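Local coordinates for protein replicative DNA helicase (Helicobacter pylori, PDB 3GXV) that probably unwinds duplex DNA at the replication fork as a hexameric, ATP-driven helicase and interacts with primase, at residues B[50-55]-B[60-65]; B[16-21]-B[43-48]. All coordinates share one frame; numbering follows the deposited sequence.

Contact 1 (B[50-55]-B[60-65])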
loop_
_atom_site.group_PDB
_atom_site.type_symbol
_atom_site.label_atom_id
_atom_site.label_comp_id
_atom_site.label_asym_id
_atom_site.label_seq_id
_atom_site.Cartn_x
_atom_site.Cartn_y
_atom_site.Cartn_z
ATOM N N GLU B 50 3.301 -13.821 -0.408
ATOM C CA GLU B 50 4.699 -13.755 -0.797
ATOM C C GLU B 50 5.026 -12.416 -1.447
ATOM O O GLU B 50 5.958 -11.724 -1.035
ATOM C CB GLU B 50 4.976 -14.893 -1.773
ATOM C CG GLU B 50 6.420 -15.339 -1.936
ATOM C CD GLU B 50 6.522 -16.429 -2.990
ATOM O OE1 GLU B 50 6.493 -16.090 -4.192
ATOM O OE2 GLU B 50 6.592 -17.624 -2.622
ATOM N N ILE B 51 4.255 -12.054 -2.471
ATOM C CA ILE B 51 4.474 -10.795 -3.169
ATOM C C ILE B 51 4.292 -9.627 -2.205
ATOM O O ILE B 51 4.982 -8.609 -2.310
ATOM C CB ILE B 51 3.505 -10.634 -4.362
ATOM C CG1 ILE B 51 3.783 -11.713 -5.418
ATOM C CG2 ILE B 51 3.672 -9.256 -4.979
ATOM C CD1 ILE B 51 2.652 -11.902 -6.435
ATOM N N ALA B 52 3.375 -9.782 -1.257
ATOM C CA ALA B 52 3.113 -8.730 -0.285
ATOM C C ALA B 52 4.321 -8.564 0.625
ATOM O O ALA B 52 4.773 -7.447 0.867
ATOM C CB ALA B 52 1.864 -9.058 0.536
ATOM N N LEU B 53 4.843 -9.684 1.122
ATOM C CA LEU B 53 6.016 -9.661 1.993
ATOM C C LEU B 53 7.141 -8.925 1.283
ATOM O O LEU B 53 7.844 -8.122 1.890
ATOM C CB LEU B 53 6.472 -11.084 2.327
ATOM C CG LEU B 53 5.505 -11.945 3.145
ATOM C CD1 LEU B 53 6.108 -13.341 3.329
ATOM C CD2 LEU B 53 5.222 -11.287 4.494
ATOM N N LYS B 54 7.302 -9.210 -0.009
ATOM C CA LYS B 54 8.339 -8.569 -0.816
ATOM C C LYS B 54 8.079 -7.067 -0.984
ATOM O O LYS B 54 8.998 -6.262 -0.857
ATOM C CB LYS B 54 8.444 -9.247 -2.189
ATOM C CG LYS B 54 9.278 -8.477 -3.202
ATOM C CD LYS B 54 9.773 -9.346 -4.351
ATOM C CE LYS B 54 8.670 -10.166 -5.006
ATOM N NZ LYS B 54 8.197 -11.284 -4.138
ATOM N N LEU B 55 6.828 -6.697 -1.250
ATOM C CA LEU B 55 6.463 -5.293 -1.419
ATOM C C LEU B 55 6.657 -4.471 -0.153
ATOM O O LEU B 55 6.941 -3.281 -0.223
ATOM C CB LEU B 55 5.003 -5.161 -1.858
ATOM C CG LEU B 55 4.631 -5.513 -3.296
ATOM C CD1 LEU B 55 3.116 -5.375 -3.483
ATOM C CD2 LEU B 55 5.395 -4.593 -4.256
ATOM N N CYS B 60 6.964 -0.532 -0.445
ATOM C CA CYS B 60 6.021 -0.219 -1.513
ATOM C C CYS B 60 4.623 -0.590 -1.037
ATOM O O CYS B 60 4.424 -1.629 -0.401
ATOM C CB CYS B 60 6.345 -0.997 -2.792
ATOM S SG CYS B 60 5.239 -0.581 -4.180
ATOM N N PRO B 61 3.631 0.256 -1.332
ATOM C CA PRO B 61 2.279 -0.063 -0.890
ATOM C C PRO B 61 1.824 -1.451 -1.347
ATOM O O PRO B 61 2.294 -1.972 -2.354
ATOM C CB PRO B 61 1.446 1.054 -1.517
ATOM C CG PRO B 61 2.395 2.213 -1.566
ATOM C CD PRO B 61 3.673 1.561 -2.020
ATOM N N ILE B 62 0.926 -2.060 -0.583
ATOM C CA ILE B 62 0.391 -3.355 -0.962
ATOM C C ILE B 62 -1.028 -3.084 -1.421
ATOM O O ILE B 62 -1.937 -2.976 -0.609
ATOM C CB ILE B 62 0.347 -4.327 0.218
ATOM C CG1 ILE B 62 1.772 -4.701 0.624
ATOM C CG2 ILE B 62 -0.487 -5.552 -0.158
ATOM C CD1 ILE B 62 1.868 -5.500 1.922
ATOM N N ASP B 63 -1.214 -2.943 -2.727
ATOM C CA ASP B 63 -2.538 -2.674 -3.265
ATOM C C ASP B 63 -2.754 -3.414 -4.576
ATOM O O ASP B 63 -1.872 -4.135 -5.046
ATOM C CB ASP B 63 -2.743 -1.160 -3.453
ATOM C CG ASP B 63 -1.673 -0.513 -4.337
ATOM O OD1 ASP B 63 -1.406 -1.045 -5.431
ATOM O OD2 ASP B 63 -1.120 0.542 -3.945
ATOM N N GLU B 64 -3.939 -3.250 -5.147
ATOM C CA GLU B 64 -4.279 -3.900 -6.400
ATOM C C GLU B 64 -3.230 -3.616 -7.478
ATOM O O GLU B 64 -2.769 -4.537 -8.164
ATOM C CB GLU B 64 -5.653 -3.429 -6.869
ATOM C CG GLU B 64 -6.649 -4.565 -7.041
ATOM C CD GLU B 64 -8.031 -4.086 -7.428
ATOM O OE1 GLU B 64 -8.595 -3.246 -6.700
ATOM O OE2 GLU B 64 -8.556 -4.556 -8.456
ATOM N N ASN B 65 -2.852 -2.343 -7.615
ATOM C CA ASN B 65 -1.856 -1.927 -8.609
ATOM C C ASN B 65 -0.530 -2.659 -8.465
ATOM O O ASN B 65 -0.142 -3.416 -9.340
ATOM C CB ASN B 65 -1.624 -0.405 -8.537
ATOM C CG ASN B 65 -0.381 0.048 -9.305
ATOM O OD1 ASN B 65 -0.034 -0.518 -10.336
ATOM N ND2 ASN B 65 0.281 1.089 -8.806
#
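Leu55 reaches from helix 43-57 to three successive residues of the chain that returns beside it, and its two methyls and its CB are shared out among them. Its CD2 methyl lies 4.0 Å from Cys60 CB and equally near SG, CD1 rests 3.7 Å from Pro61 O, and CB meets Ile62 CG1. The two methyls thus take neighbouring residues of the loop, while the backbone fixes its start: Cys60 N donates to Leu55 O at 2.8 Å, almost in line with the carbonyl bond (C=O...N 167°) but bent at the hydrogen (142°). Such a bond, running from the last turn of the helix to the loop beyond it, illustrates how an all-helical domain turns from one helix into the next. Here the connection joins helix 43-57 to helix 64-69 in the DnaB-like N-terminal domain, and Asp63 N-caps the second helix by accepting from Phe66 N. Ile62 occupies the other end of the contact. With CG1 anti to its carbonyl carbon (chi1 -68°), it extends CD1 to 3.8 Å from Ala52 CB and 3.7 Å from Ala52 O, one turn before Leu55. Ile28 covers Ala52 and Ile62, whereas Phe66 packs on Leu55 and Cys60. On the loop's outer side, Pro61 packs on Pro43 of the second subunit, whose Tyr41 hydroxyl bonds to Asp63 OD2.

Contact 2 (B[16-21]-B[43-48]); sequences IVLSGI and PPNGLF
Leu18 and Phe48 meet between two helices of the all-helical DnaB-like N-terminal domain, helix 3-23 and the first turns of helix 43-57, and their side chains run past one another in opposite directions. Each points toward the partner helix, and they overlap along their lengths: the leucine branch travels on to the backbone of helix 43-57 while the ring comes back alongside the leucine stem. Phe48 CG stands anti to its backbone N (chi1 -173°), an arrangement that carries the ring across to the other helix. One ring carbon then receives most of the leucine. Phe48 CD2 is 3.7 Å from Leu18 CD1 and the same distance from Leu18 CD2, and Leu18 CB approaches both CD2 and the next ring atom, CE2, at 4.1 Å. The CD1 methyl comes to the ring obliquely. It also sits over the start of the phenylalanine side chain, 4.0 Å from Phe48 CB. Asn45, one turn earlier, also meets this methyl, its CB 3.7 Å from Leu18 CD1. The amide of Asn45 is held by a second residue of helix 3-23, ND2 donating to Glu14 OE1, which gives this buried polar group a partner beside the apolar packing. Ile85 of helix 79-87 touches all three residues, Leu18, Asn45 and Phe48. The same CD1 methyl of Leu18 also comes to 3.5 Å from the backbone oxygen Asn45 O.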
loop_
_atom_site.group_PDB
_atom_site.type_symbol
_atom_site.label_atom_id
_atom_site.label_comp_id
_atom_site.label_asym_id
_atom_site.label_seq_id
_atom_site.Cartn_x
_atom_site.Cartn_y
_atom_site.Cartn_z
ATOM N N ILE B 16 -9.865 -13.117 3.747
ATOM C CA ILE B 16 -10.225 -12.042 4.656
ATOM C C ILE B 16 -8.983 -11.506 5.364
ATOM O O ILE B 16 -8.883 -10.327 5.639
ATOM C CB ILE B 16 -11.249 -12.507 5.703
ATOM C CG1 ILE B 16 -12.553 -12.923 5.008
ATOM C CG2 ILE B 16 -11.496 -11.381 6.699
ATOM C CD1 ILE B 16 -13.578 -13.592 5.928
ATOM N N VAL B 17 -8.034 -12.391 5.639
ATOM C CA VAL B 17 -6.800 -12.012 6.304
ATOM C C VAL B 17 -5.925 -11.188 5.373
ATOM O O VAL B 17 -5.349 -10.181 5.791
ATOM C CB VAL B 17 -6.021 -13.259 6.754
ATOM C CG1 VAL B 17 -4.673 -12.859 7.348
ATOM C CG2 VAL B 17 -6.828 -14.016 7.787
ATOM N N LEU B 18 -5.837 -11.630 4.113
ATOM C CA LEU B 18 -5.031 -10.965 3.086
ATOM C C LEU B 18 -5.689 -9.638 2.709
ATOM O O LEU B 18 -5.009 -8.647 2.438
ATOM C CB LEU B 18 -4.895 -11.857 1.838
ATOM C CG LEU B 18 -4.060 -13.152 1.887
ATOM C CD1 LEU B 18 -4.136 -13.855 0.533
ATOM C CD2 LEU B 18 -2.615 -12.841 2.215
ATOM N N SER B 19 -7.017 -9.641 2.678
ATOM C CA SER B 19 -7.778 -8.439 2.377
ATOM C C SER B 19 -7.548 -7.449 3.509
ATOM O O SER B 19 -7.491 -6.247 3.275
ATOM C CB SER B 19 -9.271 -8.748 2.273
ATOM O OG SER B 19 -10.022 -7.549 2.299
ATOM N N GLY B 20 -7.417 -7.964 4.730
ATOM C CA GLY B 20 -7.176 -7.106 5.882
ATOM C C GLY B 20 -5.814 -6.430 5.812
ATOM O O GLY B 20 -5.660 -5.270 6.190
ATOM N N ILE B 21 -4.822 -7.168 5.327
ATOM C CA ILE B 21 -3.456 -6.661 5.178
ATOM C C ILE B 21 -3.412 -5.539 4.139
ATOM O O ILE B 21 -2.607 -4.606 4.250
ATOM C CB ILE B 21 -2.494 -7.790 4.737
ATOM C CG1 ILE B 21 -2.325 -8.792 5.879
ATOM C CG2 ILE B 21 -1.147 -7.208 4.284
ATOM C CD1 ILE B 21 -1.365 -9.914 5.565
ATOM N N PRO B 43 -2.931 -22.313 -2.523
ATOM C CA PRO B 43 -1.639 -21.813 -3.011
ATOM C C PRO B 43 -1.593 -20.377 -3.526
ATOM O O PRO B 43 -0.651 -19.646 -3.242
ATOM C CB PRO B 43 -1.263 -22.829 -4.088
ATOM C CG PRO B 43 -1.891 -24.080 -3.588
ATOM C CD PRO B 43 -3.252 -23.601 -3.152
ATOM N N PRO B 44 -2.596 -19.960 -4.309
ATOM C CA PRO B 44 -2.574 -18.580 -4.817
ATOM C C PRO B 44 -2.579 -17.516 -3.706
ATOM O O PRO B 44 -2.131 -16.379 -3.919
ATOM C CB PRO B 44 -3.818 -18.522 -5.695
ATOM C CG PRO B 44 -3.876 -19.930 -6.246
ATOM C CD PRO B 44 -3.625 -20.759 -5.006
ATOM N N ASN B 45 -3.098 -17.882 -2.535
ATOM C CA ASN B 45 -3.147 -16.961 -1.405
ATOM C C ASN B 45 -1.761 -16.855 -0.795
ATOM O O ASN B 45 -1.372 -15.802 -0.303
ATOM C CB ASN B 45 -4.139 -17.444 -0.344
ATOM C CG ASN B 45 -5.592 -17.332 -0.795
ATOM O OD1 ASN B 45 -5.912 -16.621 -1.749
ATOM N ND2 ASN B 45 -6.479 -18.027 -0.097
ATOM N N GLY B 46 -1.025 -17.964 -0.805
ATOM C CA GLY B 46 0.329 -17.953 -0.287
ATOM C C GLY B 46 1.182 -17.124 -1.235
ATOM O O GLY B 46 1.992 -16.296 -0.810
ATOM N N LEU B 47 1.006 -17.343 -2.534
ATOM C CA LEU B 47 1.762 -16.602 -3.535
ATOM C C LEU B 47 1.531 -15.103 -3.319
ATOM O O LEU B 47 2.468 -14.293 -3.419
ATOM C CB LEU B 47 1.330 -17.020 -4.951
ATOM C CG LEU B 47 2.015 -16.380 -6.173
ATOM C CD1 LEU B 47 3.500 -16.176 -5.902
ATOM C CD2 LEU B 47 1.811 -17.272 -7.403
ATOM N N PHE B 48 0.278 -14.749 -3.022
ATOM C CA PHE B 48 -0.102 -13.363 -2.758
ATOM C C PHE B 48 0.656 -12.882 -1.519
ATOM O O PHE B 48 1.301 -11.839 -1.555
ATOM C CB PHE B 48 -1.605 -13.256 -2.494
ATOM C CG PHE B 48 -2.103 -11.843 -2.370
ATOM C CD1 PHE B 48 -2.534 -11.152 -3.488
ATOM C CD2 PHE B 48 -2.164 -11.211 -1.128
ATOM C CE1 PHE B 48 -3.021 -9.846 -3.375
ATOM C CE2 PHE B 48 -2.648 -9.911 -1.004
ATOM C CZ PHE B 48 -3.081 -9.228 -2.129
#

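Helix 43-57 is common to both contacts: its first turns face helix 3-23 in contact 2, and its later turns meet the loop leading into helix 64-69 in contact 1. The two centres lie about 11 Å apart, and both segments of contact 2 precede those of contact 1 in the sequence. They nevertheless touch, Ile62 CD1 packing 4.2 Å from Ile21 CG2, with Ile28 of helix 27-32 in contact with both residues. Contact 2 is near the chain's centre, about 4 Å away, whereas contact 1 is about 13 Å out and borders the second subunit. Helix 43-57 thus runs from the core of the domain to the loop that meets the second subunit.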